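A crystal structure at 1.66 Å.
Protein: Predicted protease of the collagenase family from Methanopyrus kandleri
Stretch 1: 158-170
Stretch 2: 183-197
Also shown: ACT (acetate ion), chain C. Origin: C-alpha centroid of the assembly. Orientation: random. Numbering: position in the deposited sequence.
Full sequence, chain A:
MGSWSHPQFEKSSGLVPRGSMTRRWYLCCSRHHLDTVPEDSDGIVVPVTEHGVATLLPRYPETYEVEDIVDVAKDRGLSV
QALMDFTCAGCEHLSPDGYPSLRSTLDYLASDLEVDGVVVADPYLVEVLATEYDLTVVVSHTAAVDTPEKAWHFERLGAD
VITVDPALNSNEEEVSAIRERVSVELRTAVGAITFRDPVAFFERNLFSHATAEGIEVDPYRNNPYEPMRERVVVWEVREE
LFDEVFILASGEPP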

# COMPACT_ATOMS: atom_id res chain seq x y z
N GLY A 158 -18.17 0.94 -8.01
CA GLY A 158 -18.48 0.82 -9.43
C GLY A 158 -17.69 -0.21 -10.21
O GLY A 158 -17.73 -0.22 -11.44
N ALA A 159 -16.97 -1.10 -9.54
CA ALA A 159 -16.25 -2.12 -10.27
C ALA A 159 -17.20 -3.02 -11.03
O ALA A 159 -18.27 -3.39 -10.53
CB ALA A 159 -15.38 -2.96 -9.33
N ASP A 160 -16.81 -3.39 -12.26
CA ASP A 160 -17.50 -4.41 -13.05
C ASP A 160 -16.87 -5.79 -12.87
O ASP A 160 -17.57 -6.81 -12.97
CB ASP A 160 -17.44 -4.05 -14.53
CG ASP A 160 -18.18 -2.75 -14.85
OD1 ASP A 160 -19.35 -2.62 -14.42
OD2 ASP A 160 -17.60 -1.88 -15.54
N VAL A 161 -15.57 -5.82 -12.63
CA VAL A 161 -14.76 -7.03 -12.51
C VAL A 161 -13.79 -6.79 -11.38
O VAL A 161 -13.20 -5.70 -11.28
CB VAL A 161 -13.97 -7.31 -13.81
CG1 VAL A 161 -13.12 -8.56 -13.68
CG2 VAL A 161 -14.88 -7.38 -14.99
N ILE A 162 -13.59 -7.79 -10.52
CA ILE A 162 -12.61 -7.70 -9.45
C ILE A 162 -11.61 -8.83 -9.62
O ILE A 162 -12.00 -10.00 -9.71
CB ILE A 162 -13.26 -7.75 -8.06
CG1 ILE A 162 -14.10 -6.48 -7.85
CG2 ILE A 162 -12.19 -7.83 -6.99
CD1 ILE A 162 -14.88 -6.44 -6.56
N THR A 163 -10.34 -8.47 -9.70
CA THR A 163 -9.25 -9.44 -9.70
C THR A 163 -8.89 -9.71 -8.24
O THR A 163 -8.57 -8.77 -7.50
CB THR A 163 -8.03 -8.91 -10.45
OG1 THR A 163 -8.41 -8.35 -11.71
CG2 THR A 163 -7.06 -10.02 -10.73
N VAL A 164 -9.01 -10.96 -7.81
CA VAL A 164 -8.67 -11.26 -6.42
C VAL A 164 -7.16 -11.20 -6.22
O VAL A 164 -6.36 -11.37 -7.16
CB VAL A 164 -9.22 -12.63 -5.99
CG1 VAL A 164 -10.73 -12.70 -6.14
CG2 VAL A 164 -8.52 -13.76 -6.77
N ASP A 165 -6.76 -10.98 -4.98
CA ASP A 165 -5.36 -11.15 -4.66
C ASP A 165 -4.94 -12.58 -5.03
O ASP A 165 -5.68 -13.54 -4.76
CB ASP A 165 -5.07 -10.89 -3.18
CG ASP A 165 -3.59 -11.06 -2.86
OD1 ASP A 165 -2.83 -10.10 -3.08
OD2 ASP A 165 -3.19 -12.16 -2.45
N PRO A 166 -3.77 -12.75 -5.65
CA PRO A 166 -3.38 -14.08 -6.14
C PRO A 166 -3.31 -15.16 -5.06
O PRO A 166 -3.35 -16.36 -5.39
CB PRO A 166 -2.00 -13.83 -6.77
CG PRO A 166 -2.04 -12.45 -7.17
CD PRO A 166 -2.88 -11.70 -6.17
N ALA A 167 -3.21 -14.79 -3.79
CA ALA A 167 -3.23 -15.80 -2.74
C ALA A 167 -4.52 -16.60 -2.74
O ALA A 167 -4.53 -17.72 -2.22
CB ALA A 167 -3.01 -15.17 -1.36
N LEU A 168 -5.58 -16.08 -3.34
CA LEU A 168 -6.87 -16.76 -3.38
C LEU A 168 -7.07 -17.62 -4.63
O LEU A 168 -8.15 -18.20 -4.80
CB LEU A 168 -8.00 -15.74 -3.31
CG LEU A 168 -8.36 -15.25 -1.91
CD1 LEU A 168 -7.20 -14.53 -1.27
CD2 LEU A 168 -9.56 -14.33 -1.97
N ASN A 169 -6.06 -17.73 -5.48
CA ASN A 169 -6.24 -18.32 -6.80
C ASN A 169 -6.65 -19.78 -6.76
O ASN A 169 -7.21 -20.27 -7.74
CB ASN A 169 -4.96 -18.19 -7.61
CG ASN A 169 -4.79 -16.83 -8.22
OD1 ASN A 169 -5.63 -15.95 -8.02
ND2 ASN A 169 -3.71 -16.65 -8.98
N SER A 170 -6.37 -20.49 -5.67
CA SER A 170 -6.78 -21.89 -5.54
C SER A 170 -7.67 -22.11 -4.32
O SER A 170 -7.83 -23.25 -3.88
CB SER A 170 -5.57 -22.82 -5.45
OG SER A 170 -4.83 -22.86 -6.66
N SER A 183 -21.80 -9.34 -6.87
CA SER A 183 -22.36 -9.80 -8.12
C SER A 183 -21.44 -9.55 -9.31
O SER A 183 -21.79 -9.91 -10.43
CB SER A 183 -23.71 -9.13 -8.36
OG SER A 183 -24.65 -9.63 -7.43
N VAL A 184 -20.27 -8.95 -9.09
CA VAL A 184 -19.32 -8.66 -10.16
C VAL A 184 -18.72 -9.93 -10.71
O VAL A 184 -18.81 -11.01 -10.10
CB VAL A 184 -18.18 -7.74 -9.67
CG1 VAL A 184 -18.69 -6.39 -9.26
CG2 VAL A 184 -17.41 -8.42 -8.51
N GLU A 185 -18.09 -9.82 -11.87
CA GLU A 185 -17.26 -10.89 -12.38
C GLU A 185 -15.98 -10.97 -11.56
O GLU A 185 -15.45 -9.96 -11.11
CB GLU A 185 -16.92 -10.63 -13.85
CG GLU A 185 -18.12 -10.45 -14.75
CD GLU A 185 -18.95 -11.69 -14.84
OE1 GLU A 185 -18.44 -12.68 -15.39
OE2 GLU A 185 -20.11 -11.69 -14.36
N LEU A 186 -15.48 -12.18 -11.38
CA LEU A 186 -14.21 -12.37 -10.69
C LEU A 186 -13.14 -12.85 -11.65
O LEU A 186 -13.34 -13.80 -12.42
CB LEU A 186 -14.35 -13.35 -9.53
CG LEU A 186 -15.33 -12.90 -8.46
CD1 LEU A 186 -15.35 -13.98 -7.42
CD2 LEU A 186 -14.95 -11.56 -7.84
N ARG A 187 -11.98 -12.21 -11.56
CA ARG A 187 -10.81 -12.51 -12.37
C ARG A 187 -9.69 -13.01 -11.48
O ARG A 187 -9.55 -12.59 -10.33
CB ARG A 187 -10.36 -11.25 -13.10
CG ARG A 187 -9.11 -11.38 -13.96
CD ARG A 187 -8.73 -10.03 -14.61
NE ARG A 187 -9.54 -9.72 -15.77
CZ ARG A 187 -9.25 -8.77 -16.66
NH1 ARG A 187 -8.16 -8.02 -16.53
NH2 ARG A 187 -10.06 -8.57 -17.68
N THR A 188 -8.89 -13.92 -12.04
CA THR A 188 -7.67 -14.39 -11.41
C THR A 188 -6.48 -14.03 -12.28
O THR A 188 -6.53 -14.16 -13.50
CB THR A 188 -7.71 -15.91 -11.19
OG1 THR A 188 -6.47 -16.35 -10.67
CG2 THR A 188 -7.99 -16.65 -12.49
N ALA A 189 -5.42 -13.56 -11.63
CA ALA A 189 -4.17 -13.22 -12.30
C ALA A 189 -3.16 -14.33 -12.07
O ALA A 189 -2.90 -14.69 -10.93
CB ALA A 189 -3.60 -11.91 -11.77
N VAL A 190 -2.60 -14.86 -13.16
CA VAL A 190 -1.64 -15.96 -13.11
C VAL A 190 -0.24 -15.43 -13.41
O VAL A 190 -0.01 -14.82 -14.45
CB VAL A 190 -2.00 -17.06 -14.12
CG1 VAL A 190 -1.02 -18.22 -14.04
CG2 VAL A 190 -3.45 -17.51 -13.89
N GLY A 191 0.70 -15.72 -12.51
CA GLY A 191 2.03 -15.19 -12.62
C GLY A 191 2.18 -13.88 -11.89
O GLY A 191 3.10 -13.12 -12.19
N ALA A 192 1.27 -13.60 -10.97
CA ALA A 192 1.23 -12.34 -10.24
C ALA A 192 1.70 -12.55 -8.81
O ALA A 192 1.64 -13.66 -8.27
CB ALA A 192 -0.18 -11.77 -10.25
N ILE A 193 2.13 -11.47 -8.20
CA ILE A 193 2.62 -11.48 -6.83
C ILE A 193 1.46 -11.24 -5.88
O ILE A 193 0.58 -10.42 -6.15
CB ILE A 193 3.71 -10.41 -6.66
CG1 ILE A 193 4.90 -10.73 -7.56
CG2 ILE A 193 4.20 -10.32 -5.21
CD1 ILE A 193 5.67 -9.51 -7.88
N THR A 194 1.42 -12.00 -4.78
CA THR A 194 0.42 -11.80 -3.74
C THR A 194 0.86 -10.72 -2.77
O THR A 194 2.05 -10.54 -2.48
CB THR A 194 0.16 -13.09 -2.97
OG1 THR A 194 -0.65 -12.79 -1.82
CG2 THR A 194 1.42 -13.75 -2.49
N PHE A 195 -0.13 -9.98 -2.27
CA PHE A 195 0.12 -8.99 -1.23
C PHE A 195 0.65 -9.62 0.05
O PHE A 195 1.17 -8.90 0.91
CB PHE A 195 -1.17 -8.21 -0.97
CG PHE A 195 -0.95 -6.89 -0.37
CD1 PHE A 195 -0.70 -5.79 -1.18
CD2 PHE A 195 -1.01 -6.72 1.00
CE1 PHE A 195 -0.51 -4.54 -0.64
CE2 PHE A 195 -0.79 -5.46 1.56
CZ PHE A 195 -0.54 -4.37 0.73
N ARG A 196 0.57 -10.96 0.19
CA ARG A 196 1.23 -11.65 1.29
C ARG A 196 2.74 -11.54 1.21
O ARG A 196 3.41 -11.80 2.22
CB ARG A 196 0.81 -13.12 1.30
CG ARG A 196 -0.64 -13.28 1.74
CD ARG A 196 -1.06 -14.69 1.84
NE ARG A 196 -2.49 -14.72 2.18
CZ ARG A 196 -3.22 -15.83 2.29
NH1 ARG A 196 -2.69 -17.03 2.10
NH2 ARG A 196 -4.51 -15.72 2.60
N ASP A 197 3.29 -11.20 0.05
CA ASP A 197 4.71 -10.94 -0.10
C ASP A 197 5.11 -9.82 0.85
O ASP A 197 4.46 -8.77 0.88
CB ASP A 197 5.01 -10.57 -1.57
CG ASP A 197 6.46 -10.22 -1.84
OD1 ASP A 197 6.90 -9.13 -1.45
OD2 ASP A 197 7.15 -11.03 -2.49
C ACT C . 2.91 -8.25 -9.98
O ACT C . 2.02 -8.88 -9.36
OXT ACT C . 3.06 -7.05 -9.67
CH3 ACT C . 3.76 -8.91 -11.03
O HOH W 1 -6.71 -7.80 -13.84
O HOH W 2 -5.47 -13.38 -8.88

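Two segments of one chain, 158-170 and 183-197, pair first as parallel strands and then through side chains, burying 909 Å² in all. Along the second segment, Ser183 stands clear of the contact. Val184 directs its CB toward the first segment and packs its branches there: CG1 lies 3.3 Å from Ala159 O, and CG2 meets Ile162 CD1 at 3.8 Å, so a short branched apolar side chain fills the space where the strands begin.

Glu185 opens the backbone ladder. Its N donates to Asp160 O (3.2 Å) and its O accepts from Ile162 N (2.9 Å), and the same carbonyl takes a CA-H...O contact from Val161 CA at 3.3 Å. Its CB packs 4.0 Å from Val161 CG2, while the end of the side chain leads away, which leaves the carboxylate free to bond elsewhere in the structure. Leu186 lies on the other face of the sheet, with Ile162; its CD2 comes within 4.2 Å of Ile162 CB, an apolar pair suited to a buried position.

Arg187 continues the ladder: its N donates to Ile162 O (2.9 Å) and its O accepts from Val164 N (3.0 Å). Its side chain shares a face with Val161, Thr163 and Glu185. The long side chain runs past both Val161 and Thr163, with CB 3.9 Å from Val161 CG1 and CD 3.4 Å from Thr163 OG1. Water 1 then joins the polar ends, donating to Thr163 OG1 (2.8 Å) and accepting from Arg187 NH1 (3.1 Å). The guanidinium nitrogens are also hydrogen-bonded elsewhere in the structure.

Beyond this point, side chains replace the backbone ladder. Asn169 uses both ends of its amide: ND2 donates to Ala189 O (2.9 Å), and OD1 receives a weak hydrogen bond from Thr188 OG1 (2.8 Å). Water 2 completes this buried polar site, accepting from Ala189 N (2.8 Å) and donating to Asn169 OD1 (2.7 Å) and Val164 O (2.8 Å). The small CB of Ala189 sits 4.1 Å from Thr163 CG2.

Val190 makes no contact, and Gly191 follows the strand at phi 90° and psi 19°, where a CB would be jammed against Val190 O; this by itself calls for glycine. Ala192 then points its CB toward Pro166, 3.7 Å from the ring's CG. Ile193 faces away, but its O lies 3.5 Å from Pro166 CG; its N donates to O of the acetate (2.8 Å), an ion probably from the crystallisation liquor.

Asp165 secures the final turn, Thr194 to Asp197, of type I. Its OD2 accepts from Thr194 OG1 (2.7 Å) and its OD1 from Phe195 N (2.8 Å), so one carboxylate grips a side chain and the backbone beside it. OD2 also accepts from Ala167 N (3.0 Å), tying the same group to the 3-10 segment. Thr194 OG1 in turn accepts from Arg196 N (3.0 Å). Finally, Ala167 CB lies over one face of the Arg196 guanidinium, 3.6 Å from NE, whereas Asp197 is out of reach.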